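AxyAgu115A (Amphibacillus xylanus NBRC 15112, PDB 6NPS) acts as a family GH115 alpha-glucuronidase, probably hydrolysing glucuronic acid side groups of arabinoglucuronoxylan in coordination with alpha-arabinofuranosidases. Local coordinates at residues Leu7-Met13 with Val43-Tyr49; Ala82-Asp86 with Leu98-Gln104; Val140-Gly144 with Lys630-Met634. The protein carries 3 engineered substitutions. The contacts are given in a common frame with arbitrary orientation. Numbering follows the deposited sequence.

Interaction 1: Leu7-Met13 with Val43-Tyr49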
ATOM      1  N   LEU A   7     -10.960 -12.163  67.854  1.00 51.97           N
ATOM      2  CA  LEU A   7      -9.540 -12.413  67.676  1.00 49.65           C
ATOM      3  C   LEU A   7      -8.836 -11.063  67.653  1.00 50.25           C
ATOM      4  O   LEU A   7      -9.261 -10.156  66.926  1.00 44.80           O
ATOM      5  CB  LEU A   7      -9.289 -13.189  66.390  1.00 55.05           C
ATOM      6  CG  LEU A   7      -7.825 -13.487  66.041  1.00 62.89           C
ATOM      7  CD1 LEU A   7      -7.045 -14.059  67.246  1.00 64.14           C
ATOM      8  CD2 LEU A   7      -7.765 -14.454  64.863  1.00 62.36           C
ATOM      9  N   ASN A   8      -7.798 -10.900  68.471  1.00 46.49           N
ATOM     10  CA  ASN A   8      -7.048  -9.652  68.399  1.00 48.21           C
ATOM     11  C   ASN A   8      -5.571  -9.930  68.646  1.00 47.66           C
ATOM     12  O   ASN A   8      -5.171 -11.058  68.959  1.00 47.69           O
ATOM     13  CB  ASN A   8      -7.616  -8.580  69.356  1.00 49.09           C
ATOM     14  CG  ASN A   8      -7.489  -8.947  70.821  1.00 56.34           C
ATOM     15  OD1 ASN A   8      -6.446  -9.413  71.276  1.00 56.65           O
ATOM     16  ND2 ASN A   8      -8.558  -8.689  71.589  1.00 59.46           N
ATOM     17  N   GLN A   9      -4.760  -8.882  68.463  1.00 47.25           N
ATOM     18  CA  GLN A   9      -3.310  -9.010  68.578  1.00 50.78           C
ATOM     19  C   GLN A   9      -2.887  -9.512  69.954  1.00 51.85           C
ATOM     20  O   GLN A   9      -1.950 -10.313  70.060  1.00 52.36           O
ATOM     21  CB  GLN A   9      -2.633  -7.668  68.308  1.00 49.08           C
ATOM     22  CG  GLN A   9      -2.720  -7.158  66.922  1.00 52.37           C
ATOM     23  CD  GLN A   9      -1.993  -5.839  66.807  1.00 60.88           C
ATOM     24  OE1 GLN A   9      -2.025  -5.027  67.736  1.00 60.55           O
ATOM     25  NE2 GLN A   9      -1.319  -5.624  65.684  1.00 60.81           N
ATOM     26  N   GLU A  10      -3.507  -8.988  71.019  1.00 49.39           N
ATOM     27  CA  GLU A  10      -3.186  -9.437  72.375  1.00 59.09           C
ATOM     28  C   GLU A  10      -3.312 -10.952  72.499  1.00 57.25           C
ATOM     29  O   GLU A  10      -2.507 -11.603  73.177  1.00 57.64           O
ATOM     30  CB  GLU A  10      -4.108  -8.769  73.394  1.00 69.24           C
ATOM     31  CG  GLU A  10      -4.271  -7.275  73.231  1.00 86.76           C
ATOM     32  CD  GLU A  10      -3.075  -6.469  73.726  1.00100.19           C
ATOM     33  OE1 GLU A  10      -3.294  -5.327  74.189  1.00105.18           O
ATOM     34  OE2 GLU A  10      -1.926  -6.958  73.643  1.00103.56           O
ATOM     35  N   MET A  11      -4.310 -11.518  71.845  1.00 48.22           N
ATOM     36  CA  MET A  11      -4.525 -12.950  71.914  1.00 52.34           C
ATOM     37  C   MET A  11      -3.354 -13.711  71.309  1.00 56.66           C
ATOM     38  O   MET A  11      -3.123 -14.873  71.641  1.00 54.64           O
ATOM     39  CB  MET A  11      -5.824 -13.331  71.199  1.00 60.84           C
ATOM     40  CG  MET A  11      -7.052 -13.323  72.096  1.00 70.03           C
ATOM     41  SD  MET A  11      -8.576 -13.010  71.185  1.00 75.96           S
ATOM     42  CE  MET A  11      -9.521 -12.104  72.407  1.00 78.78           C
ATOM     43  N   LEU A  12      -2.617 -13.055  70.417  1.00 50.37           N
ATOM     44  CA  LEU A  12      -1.550 -13.737  69.698  1.00 51.47           C
ATOM     45  C   LEU A  12      -0.163 -13.462  70.271  1.00 51.52           C
ATOM     46  O   LEU A  12       0.750 -14.267  70.053  1.00 52.04           O
ATOM     47  CB  LEU A  12      -1.575 -13.346  68.214  1.00 47.15           C
ATOM     48  CG  LEU A  12      -2.875 -13.635  67.463  1.00 46.38           C
ATOM     49  CD1 LEU A  12      -2.938 -12.843  66.140  1.00 48.05           C
ATOM     50  CD2 LEU A  12      -3.003 -15.104  67.179  1.00 43.69           C
ATOM     51  N   MET A  13       0.009 -12.377  71.019  1.00 48.31           N
ATOM     52  CA  MET A  13       1.326 -12.015  71.527  1.00 53.40           C
ATOM     53  C   MET A  13       1.692 -12.884  72.711  1.00 66.40           C
ATOM     54  O   MET A  13       0.845 -13.192  73.554  1.00 66.78           O
ATOM     55  CB  MET A  13       1.358 -10.546  71.942  1.00 54.21           C
ATOM     56  CG  MET A  13       1.499  -9.600  70.777  1.00 59.95           C
ATOM     57  SD  MET A  13       1.330  -7.902  71.325  1.00 67.38           S
ATOM     58  CE  MET A  13      -0.383  -7.611  70.968  1.00 66.17           C
ATOM     59  N   VAL A  43      -3.628 -15.276  58.997  1.00 39.03           N
ATOM     60  CA  VAL A  43      -3.841 -14.590  60.270  1.00 39.71           C
ATOM     61  C   VAL A  43      -2.629 -13.724  60.615  1.00 41.80           C
ATOM     62  O   VAL A  43      -2.769 -12.569  61.047  1.00 41.35           O
ATOM     63  CB  VAL A  43      -4.154 -15.616  61.375  1.00 39.05           C
ATOM     64  CG1 VAL A  43      -4.179 -14.952  62.777  1.00 43.60           C
ATOM     65  CG2 VAL A  43      -5.495 -16.346  61.061  1.00 38.22           C
ATOM     66  N   GLU A  44      -1.425 -14.267  60.438  1.00 36.67           N
ATOM     67  CA  GLU A  44      -0.210 -13.497  60.708  1.00 41.56           C
ATOM     68  C   GLU A  44      -0.109 -12.257  59.818  1.00 40.49           C
ATOM     69  O   GLU A  44       0.389 -11.211  60.251  1.00 41.93           O
ATOM     70  CB  GLU A  44       1.024 -14.377  60.518  1.00 45.81           C
ATOM     71  CG  GLU A  44       2.347 -13.665  60.747  1.00 58.39           C
ATOM     72  CD  GLU A  44       3.545 -14.545  60.392  1.00 77.17           C
ATOM     73  OE1 GLU A  44       4.686 -14.024  60.403  1.00 85.21           O
ATOM     74  OE2 GLU A  44       3.350 -15.757  60.110  1.00 79.75           O
ATOM     75  N   LEU A  45      -0.568 -12.342  58.571  1.00 38.03           N
ATOM     76  CA  LEU A  45      -0.448 -11.167  57.708  1.00 36.54           C
ATOM     77  C   LEU A  45      -1.401 -10.068  58.134  1.00 38.73           C
ATOM     78  O   LEU A  45      -1.094  -8.880  57.956  1.00 41.81           O
ATOM     79  CB  LEU A  45      -0.732 -11.536  56.259  1.00 38.01           C
ATOM     80  CG  LEU A  45       0.265 -12.480  55.590  1.00 41.66           C
ATOM     81  CD1 LEU A  45      -0.265 -12.813  54.201  1.00 41.10           C
ATOM     82  CD2 LEU A  45       1.642 -11.829  55.505  1.00 48.52           C
ATOM     83  N   VAL A  46      -2.570 -10.444  58.645  1.00 36.41           N
ATOM     84  CA  VAL A  46      -3.579  -9.468  59.057  1.00 40.56           C
ATOM     85  C   VAL A  46      -3.201  -8.834  60.390  1.00 37.89           C
ATOM     86  O   VAL A  46      -3.283  -7.603  60.559  1.00 37.46           O
ATOM     87  CB  VAL A  46      -4.957 -10.156  59.134  1.00 42.94           C
ATOM     88  CG1 VAL A  46      -5.992  -9.224  59.767  1.00 42.42           C
ATOM     89  CG2 VAL A  46      -5.409 -10.612  57.752  1.00 40.01           C
ATOM     90  N   PHE A  47      -2.819  -9.662  61.380  1.00 37.07           N
ATOM     91  CA  PHE A  47      -2.584  -9.156  62.734  1.00 38.59           C
ATOM     92  C   PHE A  47      -1.123  -8.857  63.055  1.00 43.25           C
ATOM     93  O   PHE A  47      -0.851  -8.122  64.013  1.00 42.73           O
ATOM     94  CB  PHE A  47      -3.166 -10.146  63.765  1.00 43.42           C
ATOM     95  CG  PHE A  47      -4.667 -10.263  63.696  1.00 38.66           C
ATOM     96  CD1 PHE A  47      -5.474  -9.342  64.338  1.00 42.53           C
ATOM     97  CD2 PHE A  47      -5.267 -11.257  62.939  1.00 38.21           C
ATOM     98  CE1 PHE A  47      -6.881  -9.436  64.254  1.00 42.85           C
ATOM     99  CE2 PHE A  47      -6.641 -11.367  62.852  1.00 43.01           C
ATOM    100  CZ  PHE A  47      -7.458 -10.439  63.516  1.00 40.70           C
ATOM    101  N   GLY A  48      -0.173  -9.374  62.280  1.00 45.91           N
ATOM    102  CA  GLY A  48       1.227  -9.111  62.540  1.00 46.49           C
ATOM    103  C   GLY A  48       1.913 -10.057  63.502  1.00 47.75           C
ATOM    104  O   GLY A  48       3.073  -9.817  63.856  1.00 47.60           O
ATOM    105  N   TYR A  49       1.248 -11.125  63.943  1.00 45.98           N
ATOM    106  CA  TYR A  49       1.864 -12.055  64.884  1.00 45.00           C
ATOM    107  C   TYR A  49       1.454 -13.474  64.509  1.00 47.76           C
ATOM    108  O   TYR A  49       0.348 -13.709  64.014  1.00 48.38           O
ATOM    109  CB  TYR A  49       1.470 -11.731  66.346  1.00 45.55           C
ATOM    110  CG  TYR A  49       1.925 -10.354  66.829  1.00 48.85           C
ATOM    111  CD1 TYR A  49       3.223 -10.148  67.289  1.00 49.87           C
ATOM    112  CD2 TYR A  49       1.054  -9.274  66.830  1.00 51.08           C
ATOM    113  CE1 TYR A  49       3.647  -8.885  67.738  1.00 53.43           C
ATOM    114  CE2 TYR A  49       1.464  -8.012  67.265  1.00 54.39           C
ATOM    115  CZ  TYR A  49       2.761  -7.820  67.714  1.00 58.10           C
ATOM    116  OH  TYR A  49       3.165  -6.565  68.152  1.00 60.02           O
TER
HETATM  117  O   HOH W   1       0.912  -4.600  69.319  1.00 70.45           O
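Apolar packing and one side-chain-to-backbone hydrogen bond join the end of strand 5-8 and the short helical turn after it to the C-terminal end of helix 30-47. F47 and Y49 bury the most, almost equally: F47 CB lies 3.6 Å from L12 CD1, and F47 CE2 is 3.9 Å from L7 CD2. One turn earlier, V43 CG1 meets both leucines, 4.2 Å from L7 CD2 and 4.2 Å from L12 CD1. Q9 NE2 donates to F47 O (3.0 Å), a carbonyl in the last turn of the helix, where R149 adds a weak bond. G48 then leaves the helix with phi of 88°, sending Y49 back toward L12 and M13. M13 CG sits 3.6 Å from the Y49 ring centroid, a CH-pi contact over the face, with SD oblique at 4.3 Å. Within 7-13, N8 OD1 accepts from M11 N (3.1 Å), capping the turn. The arrangement combines a side-chain N-cap on the short turn, glycine termination of the long helix and a Met-aromatic contact.

Interaction 2: Ala82-Asp86 with Leu98-Gln104. Engineered in segment 82-86: A82 (natural residue Lys), A83 (natural residue Glu).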
ATOM      1  N   ALA A  82     -23.398 -33.026  71.605  1.00 58.26           N
ATOM      2  CA  ALA A  82     -23.872 -32.097  72.623  1.00 61.13           C
ATOM      3  C   ALA A  82     -24.850 -31.078  72.059  1.00 66.71           C
ATOM      4  O   ALA A  82     -25.325 -30.215  72.810  1.00 65.92           O
ATOM      5  CB  ALA A  82     -22.685 -31.375  73.264  1.00 60.59           C
ATOM      6  N   ALA A  83     -25.122 -31.140  70.752  1.00 65.53           N
ATOM      7  CA  ALA A  83     -26.100 -30.289  70.087  1.00 64.59           C
ATOM      8  C   ALA A  83     -25.652 -28.827  70.042  1.00 62.73           C
ATOM      9  O   ALA A  83     -26.477 -27.910  70.055  1.00 64.38           O
ATOM     10  CB  ALA A  83     -27.488 -30.425  70.739  1.00 67.73           C
ATOM     11  N   LEU A  84     -24.342 -28.587  69.990  1.00 59.55           N
ATOM     12  CA  LEU A  84     -23.867 -27.231  69.743  1.00 58.37           C
ATOM     13  C   LEU A  84     -23.791 -26.912  68.260  1.00 58.40           C
ATOM     14  O   LEU A  84     -23.895 -25.744  67.879  1.00 58.76           O
ATOM     15  CB  LEU A  84     -22.509 -26.996  70.410  1.00 59.03           C
ATOM     16  CG  LEU A  84     -22.356 -27.521  71.840  1.00 67.23           C
ATOM     17  CD1 LEU A  84     -21.156 -26.858  72.463  1.00 66.31           C
ATOM     18  CD2 LEU A  84     -23.596 -27.246  72.698  1.00 76.18           C
ATOM     19  N   ILE A  85     -23.622 -27.933  67.421  1.00 55.54           N
ATOM     20  CA  ILE A  85     -23.725 -27.836  65.974  1.00 53.67           C
ATOM     21  C   ILE A  85     -24.689 -28.932  65.520  1.00 59.80           C
ATOM     22  O   ILE A  85     -25.020 -29.856  66.271  1.00 57.77           O
ATOM     23  CB  ILE A  85     -22.363 -27.986  65.266  1.00 52.63           C
ATOM     24  CG1 ILE A  85     -21.718 -29.335  65.615  1.00 53.51           C
ATOM     25  CG2 ILE A  85     -21.409 -26.814  65.617  1.00 54.06           C
ATOM     26  CD1 ILE A  85     -20.382 -29.592  64.867  1.00 52.33           C
ATOM     27  N   ASP A  86     -25.150 -28.814  64.277  1.00 57.81           N
ATOM     28  CA  ASP A  86     -26.108 -29.755  63.690  1.00 60.52           C
ATOM     29  C   ASP A  86     -25.507 -30.260  62.378  1.00 56.38           C
ATOM     30  O   ASP A  86     -25.741 -29.704  61.306  1.00 54.38           O
ATOM     31  CB  ASP A  86     -27.475 -29.100  63.489  1.00 67.68           C
ATOM     32  CG  ASP A  86     -28.478 -30.030  62.831  1.00 75.02           C
ATOM     33  OD1 ASP A  86     -28.148 -31.217  62.623  1.00 77.84           O
ATOM     34  OD2 ASP A  86     -29.602 -29.582  62.524  1.00 79.88           O
ATOM     35  N   LEU A  98     -20.022 -25.811  57.179  1.00 39.75           N
ATOM     36  CA  LEU A  98     -20.687 -25.073  58.242  1.00 35.56           C
ATOM     37  C   LEU A  98     -19.649 -24.178  58.895  1.00 39.90           C
ATOM     38  O   LEU A  98     -18.524 -24.616  59.164  1.00 42.41           O
ATOM     39  CB  LEU A  98     -21.279 -26.045  59.268  1.00 40.70           C
ATOM     40  CG  LEU A  98     -21.728 -25.498  60.622  1.00 45.67           C
ATOM     41  CD1 LEU A  98     -23.055 -24.715  60.485  1.00 48.01           C
ATOM     42  CD2 LEU A  98     -21.870 -26.646  61.611  1.00 51.60           C
ATOM     43  N   PHE A  99     -20.022 -22.917  59.139  1.00 37.32           N
ATOM     44  CA  PHE A  99     -19.116 -21.896  59.659  1.00 33.36           C
ATOM     45  C   PHE A  99     -19.924 -21.259  60.788  1.00 39.15           C
ATOM     46  O   PHE A  99     -20.863 -20.494  60.533  1.00 44.10           O
ATOM     47  CB  PHE A  99     -18.754 -20.919  58.529  1.00 32.31           C
ATOM     48  CG  PHE A  99     -17.714 -19.892  58.872  1.00 34.77           C
ATOM     49  CD1 PHE A  99     -16.379 -20.101  58.526  1.00 38.23           C
ATOM     50  CD2 PHE A  99     -18.093 -18.677  59.453  1.00 39.85           C
ATOM     51  CE1 PHE A  99     -15.414 -19.124  58.787  1.00 39.28           C
ATOM     52  CE2 PHE A  99     -17.147 -17.679  59.733  1.00 42.73           C
ATOM     53  CZ  PHE A  99     -15.796 -17.908  59.397  1.00 46.41           C
ATOM     54  N   GLN A 100     -19.627 -21.617  62.036  1.00 36.79           N
ATOM     55  CA  GLN A 100     -20.550 -21.292  63.110  1.00 40.82           C
ATOM     56  C   GLN A 100     -19.785 -20.972  64.383  1.00 42.76           C
ATOM     57  O   GLN A 100     -18.860 -21.703  64.751  1.00 46.91           O
ATOM     58  CB  GLN A 100     -21.516 -22.459  63.357  1.00 40.06           C
ATOM     59  CG  GLN A 100     -22.550 -22.148  64.394  1.00 42.06           C
ATOM     60  CD  GLN A 100     -23.536 -23.284  64.593  1.00 44.81           C
ATOM     61  OE1 GLN A 100     -23.387 -24.355  64.010  1.00 47.28           O
ATOM     62  NE2 GLN A 100     -24.545 -23.055  65.435  1.00 47.29           N
ATOM     63  N   VAL A 101     -20.223 -19.907  65.094  1.00 41.14           N
ATOM     64  CA  VAL A 101     -19.666 -19.570  66.402  1.00 40.27           C
ATOM     65  C   VAL A 101     -20.478 -20.291  67.454  1.00 44.69           C
ATOM     66  O   VAL A 101     -21.717 -20.336  67.371  1.00 49.23           O
ATOM     67  CB  VAL A 101     -19.663 -18.046  66.642  1.00 44.08           C
ATOM     68  CG1 VAL A 101     -19.268 -17.710  68.060  1.00 43.33           C
ATOM     69  CG2 VAL A 101     -18.748 -17.352  65.645  1.00 40.94           C
ATOM     70  N   VAL A 102     -19.793 -20.857  68.458  1.00 43.51           N
ATOM     71  CA  VAL A 102     -20.437 -21.690  69.465  1.00 45.12           C
ATOM     72  C   VAL A 102     -19.893 -21.300  70.835  1.00 48.18           C
ATOM     73  O   VAL A 102     -18.737 -20.883  70.983  1.00 48.18           O
ATOM     74  CB  VAL A 102     -20.212 -23.200  69.191  1.00 54.88           C
ATOM     75  CG1 VAL A 102     -20.923 -23.647  67.884  1.00 47.91           C
ATOM     76  CG2 VAL A 102     -18.751 -23.466  69.094  1.00 58.69           C
ATOM     77  N   ASP A 103     -20.750 -21.422  71.838  1.00 49.15           N
ATOM     78  CA  ASP A 103     -20.474 -20.957  73.188  1.00 59.42           C
ATOM     79  C   ASP A 103     -20.010 -22.143  74.027  1.00 64.44           C
ATOM     80  O   ASP A 103     -20.607 -23.225  73.952  1.00 63.77           O
ATOM     81  CB  ASP A 103     -21.739 -20.318  73.774  1.00 72.89           C
ATOM     82  CG  ASP A 103     -21.444 -19.273  74.838  1.00 92.41           C
ATOM     83  OD1 ASP A 103     -20.265 -19.072  75.186  1.00 98.20           O
ATOM     84  OD2 ASP A 103     -22.408 -18.644  75.333  1.00100.38           O
ATOM     85  N   GLN A 104     -18.934 -21.943  74.792  1.00 62.21           N
ATOM     86  CA  GLN A 104     -18.432 -22.917  75.756  1.00 66.08           C
ATOM     87  C   GLN A 104     -18.293 -24.341  75.196  1.00 65.40           C
ATOM     88  O   GLN A 104     -18.782 -25.297  75.797  1.00 65.78           O
ATOM     89  CB  GLN A 104     -19.316 -22.927  76.995  1.00 72.66           C
ATOM     90  CG  GLN A 104     -19.465 -21.574  77.673  1.00 83.86           C
ATOM     91  CD  GLN A 104     -18.249 -21.192  78.502  1.00 92.19           C
ATOM     92  OE1 GLN A 104     -17.344 -22.005  78.704  1.00 95.86           O
ATOM     93  NE2 GLN A 104     -18.219 -19.950  78.982  1.00 90.52           N
TER
HETATM   94  O   HOH W   2     -25.320 -26.231  63.190  1.00 43.19           O
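Strand 97-106 belongs to a mixed four-stranded sheet: helix 120-133 covers one face, and the loop after helix 74-81, backed by that helix through I85, packs on the other. Helix 74-81 ends in a Schellman motif at A83, which has positive phi; A82 and A83 are both engineered substitutions. Along the strand, L98 comes first, its CD2 3.9 Å from I85 CB. F99 alternates to the other face, where its ring meets H129 of helix 120-133 edge-to-face. Q100 turns back toward the loop: its OE1 lies 3.5 Å from I85 CG2 and accepts from a water (2.8 Å) that in turn accepts from D86 N (2.8 Å). V101 points away, so V102 makes the next contact, with CG1 3.9 Å from I85 CG2 and 3.6 Å from L84 O. No direct hydrogen bond joins the segments. Where the chain turns a corner at D103 and Q104, L84 CD1 rests 4.0 Å from D103 O and 4.4 Å from Q104 O.

Interaction 3: Val140-Gly144 with Lys630-Met634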
ATOM      1  N   VAL A 140      -3.635 -13.514  47.441  1.00 35.64           N
ATOM      2  CA  VAL A 140      -2.628 -13.136  48.439  1.00 40.82           C
ATOM      3  C   VAL A 140      -1.251 -13.714  48.092  1.00 38.99           C
ATOM      4  O   VAL A 140      -0.239 -13.006  48.126  1.00 44.69           O
ATOM      5  CB  VAL A 140      -3.086 -13.555  49.857  1.00 33.70           C
ATOM      6  CG1 VAL A 140      -3.384 -15.056  49.933  1.00 30.72           C
ATOM      7  CG2 VAL A 140      -2.046 -13.142  50.886  1.00 35.69           C
ATOM      8  N   ASP A 141      -1.194 -14.973  47.712  1.00 40.27           N
ATOM      9  CA  ASP A 141       0.081 -15.584  47.349  1.00 47.16           C
ATOM     10  C   ASP A 141       0.404 -15.423  45.868  1.00 47.45           C
ATOM     11  O   ASP A 141       1.533 -15.069  45.517  1.00 49.29           O
ATOM     12  CB  ASP A 141       0.065 -17.074  47.720  1.00 57.28           C
ATOM     13  CG  ASP A 141       1.281 -17.827  47.189  1.00 72.30           C
ATOM     14  OD1 ASP A 141       2.330 -17.834  47.875  1.00 80.71           O
ATOM     15  OD2 ASP A 141       1.187 -18.408  46.084  1.00 74.13           O
ATOM     16  N   TRP A 142      -0.582 -15.646  44.996  1.00 43.58           N
ATOM     17  CA  TRP A 142      -0.354 -15.639  43.557  1.00 42.07           C
ATOM     18  C   TRP A 142       0.112 -14.277  43.039  1.00 45.65           C
ATOM     19  O   TRP A 142       1.026 -14.205  42.206  1.00 46.13           O
ATOM     20  CB  TRP A 142      -1.621 -16.080  42.817  1.00 42.25           C
ATOM     21  CG  TRP A 142      -1.317 -16.159  41.371  1.00 46.08           C
ATOM     22  CD1 TRP A 142      -1.643 -15.257  40.403  1.00 45.19           C
ATOM     23  CD2 TRP A 142      -0.544 -17.181  40.732  1.00 42.25           C
ATOM     24  NE1 TRP A 142      -1.139 -15.672  39.193  1.00 50.25           N
ATOM     25  CE2 TRP A 142      -0.466 -16.852  39.369  1.00 46.48           C
ATOM     26  CE3 TRP A 142       0.059 -18.354  41.188  1.00 44.36           C
ATOM     27  CZ2 TRP A 142       0.213 -17.648  38.443  1.00 50.57           C
ATOM     28  CZ3 TRP A 142       0.724 -19.161  40.265  1.00 50.41           C
ATOM     29  CH2 TRP A 142       0.809 -18.785  38.910  1.00 48.62           C
ATOM     30  N   SER A 143      -0.493 -13.180  43.505  1.00 40.67           N
ATOM     31  CA  SER A 143      -0.180 -11.844  43.009  1.00 43.94           C
ATOM     32  C   SER A 143       0.453 -10.955  44.077  1.00 45.10           C
ATOM     33  O   SER A 143       0.649  -9.752  43.839  1.00 46.00           O
ATOM     34  CB  SER A 143      -1.448 -11.166  42.478  1.00 48.08           C
ATOM     35  OG  SER A 143      -2.048 -11.926  41.438  1.00 52.12           O
ATOM     36  N   GLY A 144       0.739 -11.500  45.256  1.00 44.66           N
ATOM     37  CA  GLY A 144       1.259 -10.662  46.333  1.00 45.40           C
ATOM     38  C   GLY A 144       0.304  -9.582  46.803  1.00 41.06           C
ATOM     39  O   GLY A 144       0.728  -8.456  47.048  1.00 42.25           O
ATOM     40  N   LYS A 630       9.356 -11.866  40.736  1.00 48.97           N
ATOM     41  CA  LYS A 630       8.159 -12.662  41.000  1.00 48.60           C
ATOM     42  C   LYS A 630       7.421 -13.044  39.712  1.00 48.71           C
ATOM     43  O   LYS A 630       6.875 -14.155  39.614  1.00 46.52           O
ATOM     44  CB  LYS A 630       7.233 -11.864  41.938  1.00 50.33           C
ATOM     45  CG  LYS A 630       6.010 -12.620  42.455  1.00 53.19           C
ATOM     46  CD  LYS A 630       5.037 -11.675  43.186  1.00 55.18           C
ATOM     47  CE  LYS A 630       3.951 -12.429  43.989  1.00 53.87           C
ATOM     48  NZ  LYS A 630       4.053 -13.925  43.958  1.00 51.31           N
ATOM     49  N   PHE A 631       7.388 -12.138  38.718  1.00 41.76           N
ATOM     50  CA  PHE A 631       6.715 -12.377  37.442  1.00 40.43           C
ATOM     51  C   PHE A 631       7.693 -12.555  36.280  1.00 39.45           C
ATOM     52  O   PHE A 631       7.304 -12.388  35.121  1.00 41.24           O
ATOM     53  CB  PHE A 631       5.737 -11.237  37.134  1.00 36.59           C
ATOM     54  CG  PHE A 631       4.830 -10.937  38.285  1.00 42.18           C
ATOM     55  CD1 PHE A 631       3.784 -11.816  38.600  1.00 42.66           C
ATOM     56  CD2 PHE A 631       5.055  -9.844  39.101  1.00 41.95           C
ATOM     57  CE1 PHE A 631       2.955 -11.579  39.718  1.00 44.25           C
ATOM     58  CE2 PHE A 631       4.223  -9.606  40.215  1.00 44.91           C
ATOM     59  CZ  PHE A 631       3.179 -10.478  40.516  1.00 44.37           C
ATOM     60  N   TYR A 632       8.939 -12.901  36.564  1.00 41.72           N
ATOM     61  CA  TYR A 632       9.932 -12.993  35.499  1.00 48.15           C
ATOM     62  C   TYR A 632       9.486 -13.949  34.395  1.00 47.87           C
ATOM     63  O   TYR A 632       9.097 -15.091  34.652  1.00 48.81           O
ATOM     64  CB  TYR A 632      11.266 -13.442  36.071  1.00 53.35           C
ATOM     65  CG  TYR A 632      12.325 -13.675  35.017  1.00 58.88           C
ATOM     66  CD1 TYR A 632      12.542 -14.948  34.493  1.00 59.81           C
ATOM     67  CD2 TYR A 632      13.109 -12.621  34.540  1.00 62.28           C
ATOM     68  CE1 TYR A 632      13.509 -15.176  33.531  1.00 64.27           C
ATOM     69  CE2 TYR A 632      14.084 -12.839  33.568  1.00 68.20           C
ATOM     70  CZ  TYR A 632      14.280 -14.123  33.073  1.00 71.13           C
ATOM     71  OH  TYR A 632      15.241 -14.365  32.115  1.00 76.87           O
ATOM     72  N   GLY A 633       9.556 -13.476  33.154  1.00 44.15           N
ATOM     73  CA  GLY A 633       9.219 -14.281  32.004  1.00 41.43           C
ATOM     74  C   GLY A 633       7.755 -14.286  31.626  1.00 44.50           C
ATOM     75  O   GLY A 633       7.429 -14.666  30.491  1.00 43.40           O
ATOM     76  N   MET A 634       6.862 -13.828  32.519  1.00 42.85           N
ATOM     77  CA  MET A 634       5.426 -13.883  32.245  1.00 41.02           C
ATOM     78  C   MET A 634       5.009 -12.987  31.084  1.00 41.57           C
ATOM     79  O   MET A 634       3.920 -13.177  30.538  1.00 41.40           O
ATOM     80  CB  MET A 634       4.637 -13.490  33.500  1.00 44.20           C
ATOM     81  CG  MET A 634       4.592 -14.580  34.550  1.00 50.15           C
ATOM     82  SD  MET A 634       3.906 -16.102  33.862  1.00 56.90           S
ATOM     83  CE  MET A 634       3.333 -16.878  35.407  1.00 51.80           C
TER
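K630, extended as far as CE and then bent at chi4 (2°), lays the end of its side chain along the backbone of 140-144, its CE 3.8 Å from S143 C and 3.6 Å from G144 N. The ammonium reaches past this corner to donate from NZ to D141 O at 3.2 Å; W142 O is 3.5 Å from the same NZ. D141 takes part here through its carbonyl, while its OD2 hydrogen-bonds to H200 of helix 195-207. F631 follows, with the edge of its ring near S143: CZ is 4.2 Å from S143 O, and CE1 is 4.1 Å from W142 O. The contact sets the loop between helix 120-133 and strand 152-155 against the loop that follows helix 601-629, beside helices 181-190 and 195-207 of the TIM barrel. Residues F631 to M634 form a type II beta turn, closed by M634 N to F631 O at 3.0 Å, with G633 at its third position in positive phi. This reversal directs M634 back toward W142, whose CZ2 lies 4.4 Å from M634 CE. W185 of helix 181-190 meets the W142 ring and, through NE1, hydrogen-bonds to K630 O.

Overall arrangement
From the N terminus the three contacts come in series, with no nesting or crossing. Interaction 1 closes a loop of 29 residues, returning helix 30-47 to the first strand. Interaction 2 follows with a short closure, its closest ends 12 positions apart, bringing the loop after helix 74-81 onto strand 97-106; its centre is 24 Å from that of interaction 1 and their nearest atoms are about 10 Å apart. Interaction 3 spans 486 residues: the chain runs through the TIM-barrel strands and several long helices before 630-634 meets 140-144, tying the N-terminal region to the end of helix 601-629. Interactions 1 and 3 touch directly, L45 CD1 packing 3.8 Å from V140 CG2.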